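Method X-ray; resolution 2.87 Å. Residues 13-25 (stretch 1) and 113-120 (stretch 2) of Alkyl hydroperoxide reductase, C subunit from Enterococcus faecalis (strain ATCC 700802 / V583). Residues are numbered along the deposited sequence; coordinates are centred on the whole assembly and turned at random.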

ATOM      1  N   ASN A  13     -21.385   9.397 -17.696  1.00 54.57           N
ATOM      2  CA  ASN A  13     -22.656   9.288 -18.409  1.00 51.79           C
ATOM      3  C   ASN A  13     -22.840   7.872 -18.940  1.00 50.44           C
ATOM      4  O   ASN A  13     -21.871   7.134 -19.114  1.00 49.87           O
ATOM      5  N   LEU A  14     -24.092   7.504 -19.196  1.00 48.92           N
ATOM      6  CA  LEU A  14     -24.440   6.128 -19.522  1.00 48.45           C
ATOM      7  C   LEU A  14     -24.773   5.908 -20.995  1.00 48.06           C
ATOM      8  O   LEU A  14     -25.259   4.840 -21.357  1.00 48.15           O
ATOM      9  N   ILE A  15     -24.498   6.892 -21.849  1.00 47.70           N
ATOM     10  CA  ILE A  15     -24.801   6.748 -23.272  1.00 47.90           C
ATOM     11  C   ILE A  15     -23.974   5.586 -23.819  1.00 49.55           C
ATOM     12  O   ILE A  15     -22.768   5.517 -23.586  1.00 49.64           O
ATOM     13  N   ASN A  16     -24.640   4.671 -24.523  1.00 51.18           N
ATOM     14  CA  ASN A  16     -24.024   3.444 -25.039  1.00 52.90           C
ATOM     15  C   ASN A  16     -23.453   2.528 -23.948  1.00 54.44           C
ATOM     16  O   ASN A  16     -22.407   1.908 -24.135  1.00 55.75           O
ATOM     17  N   GLN A  17     -24.148   2.446 -22.815  1.00 55.16           N
ATOM     18  CA  GLN A  17     -23.824   1.469 -21.780  1.00 56.71           C
ATOM     19  C   GLN A  17     -24.903   0.395 -21.744  1.00 57.33           C
ATOM     20  O   GLN A  17     -26.093   0.704 -21.699  1.00 56.31           O
ATOM     21  N   LYS A  18     -24.472  -0.864 -21.766  1.00 59.65           N
ATOM     22  CA  LYS A  18     -25.381  -2.009 -21.741  1.00 60.85           C
ATOM     23  C   LYS A  18     -26.035  -2.162 -20.373  1.00 59.53           C
ATOM     24  O   LYS A  18     -25.413  -1.870 -19.351  1.00 59.14           O
ATOM     25  N   LEU A  19     -27.284  -2.622 -20.356  1.00 59.25           N
ATOM     26  CA  LEU A  19     -27.952  -2.972 -19.104  1.00 59.17           C
ATOM     27  C   LEU A  19     -27.234  -4.139 -18.434  1.00 59.45           C
ATOM     28  O   LEU A  19     -26.917  -5.137 -19.082  1.00 60.93           O
ATOM     29  N   PHE A  20     -26.975  -4.000 -17.140  1.00 58.19           N
ATOM     30  CA  PHE A  20     -26.456  -5.099 -16.325  1.00 58.72           C
ATOM     31  C   PHE A  20     -27.471  -6.241 -16.179  1.00 59.03           C
ATOM     32  O   PHE A  20     -28.672  -6.058 -16.405  1.00 57.18           O
ATOM     33  N   ASP A  21     -26.973  -7.422 -15.822  1.00 60.71           N
ATOM     34  CA  ASP A  21     -27.830  -8.576 -15.568  1.00 61.65           C
ATOM     35  C   ASP A  21     -28.560  -8.368 -14.246  1.00 60.07           C
ATOM     36  O   ASP A  21     -27.934  -8.134 -13.214  1.00 59.50           O
ATOM     37  N   PHE A  22     -29.885  -8.445 -14.288  1.00 59.28           N
ATOM     38  CA  PHE A  22     -30.701  -8.240 -13.098  1.00 58.51           C
ATOM     39  C   PHE A  22     -32.011  -9.001 -13.209  1.00 59.65           C
ATOM     40  O   PHE A  22     -32.432  -9.385 -14.300  1.00 59.56           O
ATOM     41  N   GLU A  23     -32.645  -9.204 -12.060  1.00 61.52           N
ATOM     42  CA  GLU A  23     -33.983  -9.773 -11.992  1.00 63.61           C
ATOM     43  C   GLU A  23     -34.708  -9.133 -10.816  1.00 61.63           C
ATOM     44  O   GLU A  23     -34.104  -8.899  -9.767  1.00 60.99           O
ATOM     45  N   CYS A  24     -35.990  -8.831 -10.995  1.00 61.00           N
ATOM     46  CA  CYS A  24     -36.776  -8.195  -9.940  1.00 60.29           C
ATOM     47  C   CYS A  24     -38.267  -8.476 -10.076  1.00 60.29           C
ATOM     48  O   CYS A  24     -38.738  -8.924 -11.121  1.00 60.18           O
ATOM     49  N   ASP A  25     -38.998  -8.193  -9.004  1.00 60.48           N
ATOM     50  CA  ASP A  25     -40.450  -8.348  -8.986  1.00 61.15           C
ATOM     51  C   ASP A  25     -41.121  -7.184  -9.700  1.00 60.91           C
ATOM     52  O   ASP A  25     -40.573  -6.079  -9.757  1.00 60.01           O
ATOM     53  N   GLY A 113     -32.651  -1.504  -4.487  1.00 49.77           N
ATOM     54  CA  GLY A 113     -32.037  -0.332  -5.113  1.00 49.60           C
ATOM     55  C   GLY A 113     -31.074  -0.626  -6.250  1.00 49.62           C
ATOM     56  O   GLY A 113     -30.400   0.278  -6.736  1.00 49.23           O
ATOM     57  N   GLN A 114     -31.019  -1.881  -6.692  1.00 50.65           N
ATOM     58  CA  GLN A 114     -30.084  -2.287  -7.744  1.00 51.22           C
ATOM     59  C   GLN A 114     -30.229  -1.428  -9.008  1.00 50.13           C
ATOM     60  O   GLN A 114     -29.228  -0.972  -9.568  1.00 50.19           O
ATOM     61  N   LEU A 115     -31.471  -1.195  -9.433  1.00 48.89           N
ATOM     62  CA  LEU A 115     -31.753  -0.408 -10.639  1.00 48.25           C
ATOM     63  C   LEU A 115     -31.378   1.056 -10.441  1.00 46.34           C
ATOM     64  O   LEU A 115     -30.570   1.604 -11.191  1.00 45.63           O
ATOM     65  N   ALA A 116     -31.960   1.677  -9.420  1.00 45.04           N
ATOM     66  CA  ALA A 116     -31.709   3.085  -9.127  1.00 44.34           C
ATOM     67  C   ALA A 116     -30.215   3.393  -9.013  1.00 44.14           C
ATOM     68  O   ALA A 116     -29.759   4.430  -9.497  1.00 43.93           O
ATOM     69  N   ARG A 117     -29.462   2.491  -8.382  1.00 43.85           N
ATOM     70  CA  ARG A 117     -28.013   2.649  -8.246  1.00 44.10           C
ATOM     71  C   ARG A 117     -27.269   2.420  -9.561  1.00 44.34           C
ATOM     72  O   ARG A 117     -26.300   3.127  -9.856  1.00 44.40           O
ATOM     73  N   PHE A 118     -27.712   1.439 -10.345  1.00 44.28           N
ATOM     74  CA  PHE A 118     -27.104   1.184 -11.653  1.00 44.12           C
ATOM     75  C   PHE A 118     -27.261   2.393 -12.566  1.00 43.37           C
ATOM     76  O   PHE A 118     -26.291   2.856 -13.160  1.00 44.34           O
ATOM     77  N   PHE A 119     -28.489   2.887 -12.677  1.00 42.85           N
ATOM     78  CA  PHE A 119     -28.774   4.084 -13.471  1.00 42.97           C
ATOM     79  C   PHE A 119     -28.282   5.367 -12.791  1.00 43.25           C
ATOM     80  O   PHE A 119     -28.138   6.398 -13.442  1.00 43.83           O
ATOM     81  N   GLY A 120     -28.042   5.305 -11.483  1.00 43.71           N
ATOM     82  CA  GLY A 120     -27.449   6.418 -10.750  1.00 44.40           C
ATOM     83  C   GLY A 120     -28.448   7.515 -10.428  1.00 44.49           C
ATOM     84  O   GLY A 120     -28.106   8.696 -10.447  1.00 44.60           O
TER

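The most unusual feature of this contact is the close, tilted pairing of two phenylalanines: the ring centroids of Phe20 and Phe118 lie 4.5 Å apart with planes at 34°, so the pair is neither a stack nor an edge-to-face arrangement. Phe20 CD1 comes within 3.3 Å of Phe118 CG and sits over one face of the Phe118 ring. Both CA-to-CB bonds point toward the opposing stretch, with chi1 p (78°) for Phe20 and t (169°) for Phe118, and these two residues have the largest covered areas, 90 and 102 Å² respectively. The edge of the Phe118 ring meets backbone instead, with Phe118 CZ 3.4 Å from Lys18 O.

Leu115 serves both flanking aromatics of the loop. Its CB leaves sideways, but chi1 of -92°, between wells, and chi2 p bring CD1 inward. Leu115 CD1 lies 4.0 Å from Phe20 CZ, near the ring plane, and 3.9 Å from the Phe22 ring centroid, only 21° off the ring normal, which identifies a CH-pi contact over the face. Phe22 is p, with CB directed toward the helix.

Toward the C-terminal end of the helix, Leu14 and Leu19, both m,t, approach Phe119 (chi1 m). Leu19 CD2 is 3.5 Å from Phe119 CZ and 3.9 Å from Phe118 CE2; Leu14 CD1 is 3.5 Å from the backbone Phe119 O and 4.4 Å from Phe119 CD1.

At the other end, Gln114 points toward the loop with chi1 p and chi2 t, and the backbone Gln114 O lies 3.8 Å from Phe20 CZ. Its terminal amide, probably turned over in the model, reaches the strand backbone near Glu23. No clear hydrogen bond crosses between the stretches, and the 540 Å² of buried surface is lined mainly by apolar side chains.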

ATOM      1  CB  ASN A  13     -22.763  10.318 -19.542  1.00 51.04           C
ATOM      2  CG  ASN A  13     -21.774  10.066 -20.666  1.00 51.50           C
ATOM      3  OD1 ASN A  13     -22.132   9.511 -21.706  1.00 50.69           O
ATOM      4  ND2 ASN A  13     -20.526  10.473 -20.464  1.00 52.28           N
ATOM      5  CB  LEU A  14     -25.623   5.679 -18.662  1.00 48.05           C
ATOM      6  CG  LEU A  14     -25.476   5.851 -17.150  1.00 47.81           C
ATOM      7  CD1 LEU A  14     -26.740   5.383 -16.450  1.00 47.76           C
ATOM      8  CD2 LEU A  14     -24.264   5.094 -16.631  1.00 48.56           C
ATOM      9  CB  ILE A  15     -24.515   8.037 -24.081  1.00 47.39           C
ATOM     10  CG1 ILE A  15     -25.309   9.234 -23.529  1.00 46.89           C
ATOM     11  CG2 ILE A  15     -24.846   7.834 -25.554  1.00 47.42           C
ATOM     12  CD1 ILE A  15     -26.813   9.063 -23.516  1.00 46.33           C
ATOM     13  CB  ASN A  16     -22.950   3.767 -26.089  1.00 53.02           C
ATOM     14  CG  ASN A  16     -23.503   4.538 -27.272  1.00 52.70           C
ATOM     15  OD1 ASN A  16     -24.640   4.315 -27.697  1.00 51.96           O
ATOM     16  ND2 ASN A  16     -22.697   5.444 -27.817  1.00 52.74           N
ATOM     17  CB  GLN A  17     -23.705   2.136 -20.409  1.00 57.08           C
ATOM     18  CG  GLN A  17     -22.508   3.065 -20.266  1.00 58.44           C
ATOM     19  CD  GLN A  17     -21.174   2.341 -20.369  1.00 60.32           C
ATOM     20  OE1 GLN A  17     -21.088   1.133 -20.145  1.00 62.16           O
ATOM     21  NE2 GLN A  17     -20.122   3.083 -20.709  1.00 60.23           N
ATOM     22  CB  LYS A  18     -24.623  -3.298 -22.088  1.00 63.37           C
ATOM     23  CG  LYS A  18     -24.303  -3.462 -23.565  1.00 65.41           C
ATOM     24  CD  LYS A  18     -25.373  -4.280 -24.276  1.00 67.41           C
ATOM     25  CE  LYS A  18     -25.185  -4.313 -25.788  1.00 69.47           C
ATOM     26  NZ  LYS A  18     -23.769  -4.455 -26.231  1.00 71.44           N
ATOM     27  CB  LEU A  19     -29.411  -3.368 -19.342  1.00 59.86           C
ATOM     28  CG  LEU A  19     -30.400  -2.294 -19.789  1.00 60.30           C
ATOM     29  CD1 LEU A  19     -31.771  -2.920 -19.997  1.00 60.90           C
ATOM     30  CD2 LEU A  19     -30.485  -1.157 -18.782  1.00 59.98           C
ATOM     31  CB  PHE A  20     -26.002  -4.586 -14.945  1.00 58.19           C
ATOM     32  CG  PHE A  20     -27.128  -4.327 -13.962  1.00 57.33           C
ATOM     33  CD1 PHE A  20     -28.107  -3.369 -14.216  1.00 56.25           C
ATOM     34  CD2 PHE A  20     -27.178  -5.018 -12.758  1.00 57.75           C
ATOM     35  CE1 PHE A  20     -29.121  -3.129 -13.303  1.00 55.52           C
ATOM     36  CE2 PHE A  20     -28.189  -4.776 -11.841  1.00 57.14           C
ATOM     37  CZ  PHE A  20     -29.162  -3.832 -12.115  1.00 55.85           C
ATOM     38  CB  ASP A  21     -27.012  -9.870 -15.524  1.00 64.10           C
ATOM     39  CG  ASP A  21     -27.875 -11.109 -15.311  1.00 66.32           C
ATOM     40  OD1 ASP A  21     -29.099 -11.053 -15.561  1.00 66.34           O
ATOM     41  OD2 ASP A  21     -27.322 -12.148 -14.894  1.00 69.61           O
ATOM     42  CB  PHE A  22     -30.987  -6.746 -12.892  1.00 56.46           C
ATOM     43  CG  PHE A  22     -32.157  -6.232 -13.687  1.00 54.83           C
ATOM     44  CD1 PHE A  22     -33.443  -6.271 -13.160  1.00 54.17           C
ATOM     45  CD2 PHE A  22     -31.975  -5.711 -14.963  1.00 54.25           C
ATOM     46  CE1 PHE A  22     -34.524  -5.806 -13.890  1.00 53.16           C
ATOM     47  CE2 PHE A  22     -33.055  -5.245 -15.697  1.00 53.18           C
ATOM     48  CZ  PHE A  22     -34.329  -5.291 -15.158  1.00 52.78           C
ATOM     49  CB  GLU A  23     -33.914 -11.294 -11.833  1.00 67.36           C
ATOM     50  CG  GLU A  23     -35.242 -12.000 -12.070  1.00 70.63           C
ATOM     51  CD  GLU A  23     -35.104 -13.507 -12.250  1.00 75.32           C
ATOM     52  OE1 GLU A  23     -34.050 -14.078 -11.882  1.00 77.28           O
ATOM     53  OE2 GLU A  23     -36.062 -14.130 -12.762  1.00 77.76           O
ATOM     54  CB  CYS A  24     -36.546  -6.685  -9.951  1.00 59.32           C
ATOM     55  SG  CYS A  24     -37.414  -5.806 -11.270  1.00 58.41           S
ATOM     56  CB  ASP A  25     -40.960  -8.423  -7.548  1.00 61.28           C
ATOM     57  CG  ASP A  25     -40.407  -9.612  -6.794  1.00 62.24           C
ATOM     58  OD1 ASP A  25     -40.501 -10.743  -7.313  1.00 63.83           O
ATOM     59  OD2 ASP A  25     -39.883  -9.418  -5.679  1.00 61.91           O
ATOM     60  CB  GLN A 114     -30.249  -3.783  -8.072  1.00 52.32           C
ATOM     61  CG  GLN A 114     -31.553  -4.144  -8.771  1.00 52.69           C
ATOM     62  CD  GLN A 114     -31.823  -5.635  -8.848  1.00 53.91           C
ATOM     63  OE1 GLN A 114     -32.975  -6.065  -8.775  1.00 54.40           O
ATOM     64  NE2 GLN A 114     -30.769  -6.431  -9.012  1.00 54.82           N
ATOM     65  CB  LEU A 115     -33.237  -0.515 -11.034  1.00 48.61           C
ATOM     66  CG  LEU A 115     -33.676  -1.612 -12.016  1.00 49.49           C
ATOM     67  CD1 LEU A 115     -33.010  -2.952 -11.764  1.00 50.61           C
ATOM     68  CD2 LEU A 115     -35.186  -1.779 -11.966  1.00 49.84           C
ATOM     69  CB  ALA A 116     -32.433   3.493  -7.854  1.00 44.21           C
ATOM     70  CB  ARG A 117     -27.460   1.713  -7.169  1.00 44.83           C
ATOM     71  CG  ARG A 117     -27.899   2.083  -5.762  1.00 45.30           C
ATOM     72  CD  ARG A 117     -26.963   1.526  -4.706  1.00 46.33           C
ATOM     73  NE  ARG A 117     -27.615   1.465  -3.396  1.00 47.09           N
ATOM     74  CZ  ARG A 117     -28.359   0.450  -2.958  1.00 47.40           C
ATOM     75  NH1 ARG A 117     -28.903   0.512  -1.747  1.00 47.76           N
ATOM     76  NH2 ARG A 117     -28.569  -0.630  -3.712  1.00 47.39           N
ATOM     77  CB  PHE A 118     -27.707  -0.049 -12.336  1.00 44.04           C
ATOM     78  CG  PHE A 118     -27.304  -0.184 -13.780  1.00 43.63           C
ATOM     79  CD1 PHE A 118     -26.008  -0.550 -14.118  1.00 43.86           C
ATOM     80  CD2 PHE A 118     -28.210   0.083 -14.799  1.00 43.12           C
ATOM     81  CE1 PHE A 118     -25.625  -0.660 -15.444  1.00 44.04           C
ATOM     82  CE2 PHE A 118     -27.832  -0.024 -16.127  1.00 43.24           C
ATOM     83  CZ  PHE A 118     -26.538  -0.393 -16.450  1.00 43.62           C
ATOM     84  CB  PHE A 119     -30.272   4.190 -13.766  1.00 42.66           C
ATOM     85  CG  PHE A 119     -30.764   3.198 -14.785  1.00 42.80           C
ATOM     86  CD1 PHE A 119     -30.639   3.460 -16.140  1.00 42.90           C
ATOM     87  CD2 PHE A 119     -31.362   2.010 -14.390  1.00 43.34           C
ATOM     88  CE1 PHE A 119     -31.100   2.557 -17.081  1.00 43.61           C
ATOM     89  CE2 PHE A 119     -31.824   1.101 -15.325  1.00 43.89           C
ATOM     90  CZ  PHE A 119     -31.692   1.375 -16.674  1.00 44.10           C
TER